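Putative lipoprotein (Campylobacter jejuni subsp. jejuni, PDB 2G5G) binds a cofacial pair of hemes, linked to its dimerization, and is probably a lipoprotein of bacterial heme transport. Local coordinates at residues D52-K55 and H56-Q60; G69-S73 and Q74-F78. One frame throughout, in Å; residues are numbered along the deposited sequence.

In the fold
Strand 44-49 leads through a short loop into contact 1 (52-60), which starts helix 54-73 and sets its first two turns against strands 44-49, 243-248 and 260-264. The helix then runs on to contact 2 (69-78), which ends it and turns the chain into strand 78-82. Both contacts are local, so neither closes a long loop. They come in series, without nesting or crossing. The centres of contact 1 and contact 2 are about 24 Å apart. Together they mark the two ends of the helix that connects parallel strands 44-49 and 78-82, with strand 214-220 lying between those strands in the sheet.

Contact 1 (D52-K55 and H56-Q60); sequences DEVK and HKISQ
Glu53 lays its side chain over one face of the His56 ring. CG sits above the ring centre, 3.8 Å from the centroid and 9° off the normal, a CH-pi contact. CG stands anti to the backbone N (chi1 -160°). The bend at chi2 leads the carboxylate away from the ring face; its plane stands at 65° to the ring plane. Its OE1 forms a salt bridge with Lys50. The imidazole is held at both nitrogens, ND1 by Lys50 N and NE2 by Ser249 O.

Glu53 is the N-cap residue. Its O accepts Lys57 N at 3.3 Å, and His56 N only weakly. The Lys57 chain bends back past Glu53 O, with CD at 3.5 Å, and its NZ reaches Glu49, His51 O and Asp122 O. One turn on, Ser59 N and Ser59 OG approach Lys55 O from opposite faces of its plane; OG lies 3.0 Å from that O. Ser59 OG also bonds Tyr264 OH. On another side, Val54 CG1 meets Ile58 CD1 at 4.2 Å.

Bonds at both nitrogens should restrict rotation of the imidazole, while the Glu49 carboxylate and the carbonyls of His51 and Asp122 probably stabilise the buried Lys57 ammonium.

Contact 2 (G69-S73 and Q74-F78); sequences GNLSS and QNINF
Leu71 touches both Ile76 and Phe78, one with each methyl. CD1 lies over one face of the Phe78 ring, offset toward the rim. It is 4.0 Å from the ring centroid and 26° off the normal, a CH-pi contact. CD2 meets Ile76 CG2 at 4.0 Å, and Ile76 CD1 is equally near. Phe78 holds CG anti to its own N (chi1 178°), which puts one ring face against Leu71 CD1.

Asn70 and Gln74 meet through their amides. ND2 of Asn70 gives a short but bent, weak hydrogen bond to OE1 of Gln74 at 2.7 Å. The two amide planes are nearly perpendicular, 83° apart. The Gln74 chain runs straight beyond CG and takes its amide back along the helix.

Backbone bonds and two serine hydroxyls position these groups. Leu71 O accepts Ile76 N at 2.9 Å and Gln74 N at 3.0 Å, from opposite faces of its carbonyl plane. Asn75 N bonds Ser72 O at 3.0 Å. Ser73 OG bonds Asn70 O at 2.8 Å, from above the carbonyl plane. Ser72 OG turns back to Glu68 O.

Further out, Leu40 and Lys214 touch Leu71. Leu67, Glu68 and Leu216 pack on Phe78, whose O is bonded by Ser135.

Asn75 leaves the helix with positive phi, and two bonds run back into the last turn: Ile76 N to Leu71 O (the 6→1 bond) and Asn75 N to Ser72 O (the 5→2 bond). These features define a Schellman motif. Here it ends helix 54-73 and sends the chain into strand 78-82, and the apolar contact of Leu71 with Ile76 across the turn is the hydrophobic interaction usual for this motif.

Contact 1 (D52-K55 and H56-Q60)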
loop_
_atom_site.group_PDB
_atom_site.type_symbol
_atom_site.label_atom_id
_atom_site.label_comp_id
_atom_site.label_asym_id
_atom_site.label_seq_id
_atom_site.Cartn_x
_atom_site.Cartn_y
_atom_site.Cartn_z
ATOM N N ASP A 52 -13.402 -14.547 -5.086
ATOM C CA ASP A 52 -14.797 -14.140 -4.865
ATOM C C ASP A 52 -15.766 -14.967 -5.686
ATOM O O ASP A 52 -16.937 -14.607 -5.811
ATOM C CB ASP A 52 -14.998 -12.636 -5.166
ATOM C CG ASP A 52 -14.538 -12.230 -6.577
ATOM O OD1 ASP A 52 -14.266 -13.117 -7.418
ATOM O OD2 ASP A 52 -14.438 -11.008 -6.850
ATOM N N GLU A 53 -15.283 -16.079 -6.244
ATOM C CA GLU A 53 -16.072 -16.876 -7.177
ATOM C C GLU A 53 -16.836 -18.012 -6.490
ATOM O O GLU A 53 -16.238 -18.955 -5.941
ATOM C CB GLU A 53 -15.157 -17.396 -8.305
ATOM C CG GLU A 53 -15.849 -17.834 -9.573
ATOM C CD GLU A 53 -16.679 -16.723 -10.218
ATOM O OE1 GLU A 53 -16.215 -15.565 -10.333
ATOM O OE2 GLU A 53 -17.809 -17.048 -10.588
ATOM N N VAL A 54 -18.162 -17.928 -6.522
ATOM C CA VAL A 54 -19.004 -18.834 -5.732
ATOM C C VAL A 54 -18.898 -20.307 -6.145
ATOM O O VAL A 54 -18.863 -21.195 -5.286
ATOM C CB VAL A 54 -20.505 -18.387 -5.734
ATOM C CG1 VAL A 54 -21.387 -19.461 -5.108
ATOM C CG2 VAL A 54 -20.669 -17.077 -4.991
ATOM N N LYS A 55 -18.856 -20.552 -7.453
ATOM C CA LYS A 55 -18.746 -21.913 -7.990
ATOM C C LYS A 55 -17.401 -22.566 -7.619
ATOM O O LYS A 55 -17.322 -23.800 -7.482
ATOM C CB LYS A 55 -18.909 -21.907 -9.501
ATOM C CG LYS A 55 -20.358 -21.820 -9.954
ATOM C CD LYS A 55 -20.417 -21.729 -11.461
ATOM C CE LYS A 55 -21.806 -21.331 -11.956
ATOM N NZ LYS A 55 -21.768 -21.209 -13.442
ATOM N N HIS A 56 -16.373 -21.740 -7.457
ATOM C CA HIS A 56 -15.071 -22.236 -6.993
ATOM C C HIS A 56 -15.199 -22.768 -5.594
ATOM O O HIS A 56 -14.731 -23.870 -5.278
ATOM C CB HIS A 56 -14.013 -21.125 -7.050
ATOM C CG HIS A 56 -13.585 -20.797 -8.448
ATOM N ND1 HIS A 56 -12.505 -20.003 -8.731
ATOM C CD2 HIS A 56 -14.119 -21.149 -9.640
ATOM C CE1 HIS A 56 -12.380 -19.879 -10.045
ATOM N NE2 HIS A 56 -13.341 -20.586 -10.619
ATOM N N LYS A 57 -15.857 -21.966 -4.750
ATOM C CA LYS A 57 -16.064 -22.348 -3.367
ATOM C C LYS A 57 -16.819 -23.670 -3.223
ATOM O O LYS A 57 -16.427 -24.533 -2.446
ATOM C CB LYS A 57 -16.610 -21.142 -2.586
ATOM C CG LYS A 57 -15.408 -20.285 -2.253
ATOM C CD LYS A 57 -15.570 -18.858 -2.538
ATOM C CE LYS A 57 -14.272 -18.295 -2.951
ATOM N NZ LYS A 57 -13.160 -18.105 -1.969
ATOM N N ILE A 58 -17.858 -23.878 -4.018
ATOM C CA ILE A 58 -18.525 -25.180 -4.032
ATOM C C ILE A 58 -17.585 -26.334 -4.453
ATOM O O ILE A 58 -17.568 -27.407 -3.835
ATOM C CB ILE A 58 -19.812 -25.169 -4.921
ATOM C CG1 ILE A 58 -20.804 -24.119 -4.401
ATOM C CG2 ILE A 58 -20.445 -26.544 -4.904
ATOM C CD1 ILE A 58 -21.858 -23.655 -5.434
ATOM N N SER A 59 -16.835 -26.108 -5.533
ATOM C CA SER A 59 -15.852 -27.065 -6.054
ATOM C C SER A 59 -14.776 -27.508 -5.026
ATOM O O SER A 59 -14.392 -28.674 -4.962
ATOM C CB SER A 59 -15.196 -26.430 -7.291
ATOM O OG SER A 59 -16.147 -26.379 -8.355
ATOM N N GLN A 60 -14.320 -26.558 -4.229
ATOM C CA GLN A 60 -13.328 -26.826 -3.184
ATOM C C GLN A 60 -13.866 -27.825 -2.158
ATOM O O GLN A 60 -13.176 -28.755 -1.782
ATOM C CB GLN A 60 -12.896 -25.534 -2.532
ATOM C CG GLN A 60 -12.240 -24.583 -3.480
ATOM C CD GLN A 60 -12.323 -23.124 -3.056
ATOM O OE1 GLN A 60 -12.600 -22.799 -1.901
ATOM N NE2 GLN A 60 -12.062 -22.222 -4.012
#

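Contact 2 (G69-S73 and Q74-F78)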
loop_
_atom_site.group_PDB
_atom_site.type_symbol
_atom_site.label_atom_id
_atom_site.label_comp_id
_atom_site.label_asym_id
_atom_site.label_seq_id
_atom_site.Cartn_x
_atom_site.Cartn_y
_atom_site.Cartn_z
ATOM N N GLY A 69 -12.373 -38.218 2.723
ATOM C CA GLY A 69 -13.070 -39.482 2.959
ATOM C C GLY A 69 -12.194 -40.678 2.640
ATOM O O GLY A 69 -12.071 -41.631 3.437
ATOM N N ASN A 70 -11.558 -40.652 1.482
ATOM C CA ASN A 70 -10.674 -41.746 1.121
ATOM C C ASN A 70 -9.475 -41.872 2.073
ATOM O O ASN A 70 -9.134 -42.959 2.488
ATOM C CB ASN A 70 -10.174 -41.603 -0.319
ATOM C CG ASN A 70 -9.189 -42.688 -0.681
ATOM O OD1 ASN A 70 -9.572 -43.744 -1.198
ATOM N ND2 ASN A 70 -7.915 -42.459 -0.373
ATOM N N LEU A 71 -8.840 -40.754 2.396
ATOM C CA LEU A 71 -7.607 -40.809 3.178
ATOM C C LEU A 71 -7.867 -41.158 4.646
ATOM O O LEU A 71 -7.157 -41.973 5.244
ATOM C CB LEU A 71 -6.857 -39.505 3.029
ATOM C CG LEU A 71 -6.330 -39.355 1.586
ATOM C CD1 LEU A 71 -5.860 -37.928 1.396
ATOM C CD2 LEU A 71 -5.267 -40.449 1.161
ATOM N N SER A 72 -8.927 -40.615 5.212
ATOM C CA SER A 72 -9.251 -40.956 6.596
ATOM C C SER A 72 -9.622 -42.453 6.728
ATOM O O SER A 72 -9.269 -43.120 7.711
ATOM C CB SER A 72 -10.342 -40.027 7.119
ATOM O OG SER A 72 -11.536 -40.275 6.409
ATOM N N SER A 73 -10.302 -42.986 5.733
ATOM C CA SER A 73 -10.675 -44.387 5.762
ATOM C C SER A 73 -9.435 -45.308 5.712
ATOM O O SER A 73 -9.493 -46.469 6.098
ATOM C CB SER A 73 -11.647 -44.661 4.627
ATOM O OG SER A 73 -10.972 -44.871 3.418
ATOM N N GLN A 74 -8.311 -44.764 5.249
ATOM C CA GLN A 74 -7.036 -45.487 5.204
ATOM C C GLN A 74 -6.103 -45.115 6.354
ATOM O O GLN A 74 -4.984 -45.619 6.451
ATOM C CB GLN A 74 -6.347 -45.200 3.880
ATOM C CG GLN A 74 -7.038 -45.832 2.693
ATOM C CD GLN A 74 -6.311 -45.539 1.411
ATOM O OE1 GLN A 74 -6.652 -44.600 0.693
ATOM N NE2 GLN A 74 -5.278 -46.327 1.119
ATOM N N ASN A 75 -6.562 -44.249 7.235
ATOM C CA ASN A 75 -5.702 -43.704 8.277
ATOM C C ASN A 75 -4.473 -42.990 7.732
ATOM O O ASN A 75 -3.414 -43.043 8.341
ATOM C CB ASN A 75 -5.261 -44.798 9.266
ATOM C CG ASN A 75 -6.336 -45.150 10.239
ATOM O OD1 ASN A 75 -6.847 -44.285 10.961
ATOM N ND2 ASN A 75 -6.704 -46.432 10.269
ATOM N N ILE A 76 -4.609 -42.345 6.581
ATOM C CA ILE A 76 -3.528 -41.517 6.053
ATOM C C ILE A 76 -3.825 -40.065 6.451
ATOM O O ILE A 76 -4.918 -39.557 6.147
ATOM C CB ILE A 76 -3.419 -41.683 4.534
ATOM C CG1 ILE A 76 -3.009 -43.130 4.203
ATOM C CG2 ILE A 76 -2.418 -40.675 3.956
ATOM C CD1 ILE A 76 -3.174 -43.496 2.751
ATOM N N ASN A 77 -2.884 -39.422 7.158
ATOM C CA ASN A 77 -3.009 -38.021 7.566
ATOM C C ASN A 77 -3.178 -37.127 6.333
ATOM O O ASN A 77 -2.518 -37.353 5.323
ATOM C CB ASN A 77 -1.767 -37.519 8.313
ATOM C CG ASN A 77 -1.637 -38.076 9.710
ATOM O OD1 ASN A 77 -2.618 -38.461 10.328
ATOM N ND2 ASN A 77 -0.403 -38.106 10.218
ATOM N N PHE A 78 -4.024 -36.109 6.447
ATOM C CA PHE A 78 -4.223 -35.183 5.327
ATOM C C PHE A 78 -4.553 -33.807 5.851
ATOM O O PHE A 78 -5.599 -33.621 6.518
ATOM C CB PHE A 78 -5.366 -35.686 4.426
ATOM C CG PHE A 78 -5.693 -34.774 3.269
ATOM C CD1 PHE A 78 -7.010 -34.369 3.038
ATOM C CD2 PHE A 78 -4.693 -34.365 2.381
ATOM C CE1 PHE A 78 -7.326 -33.557 1.949
ATOM C CE2 PHE A 78 -5.011 -33.537 1.275
ATOM C CZ PHE A 78 -6.312 -33.156 1.062
#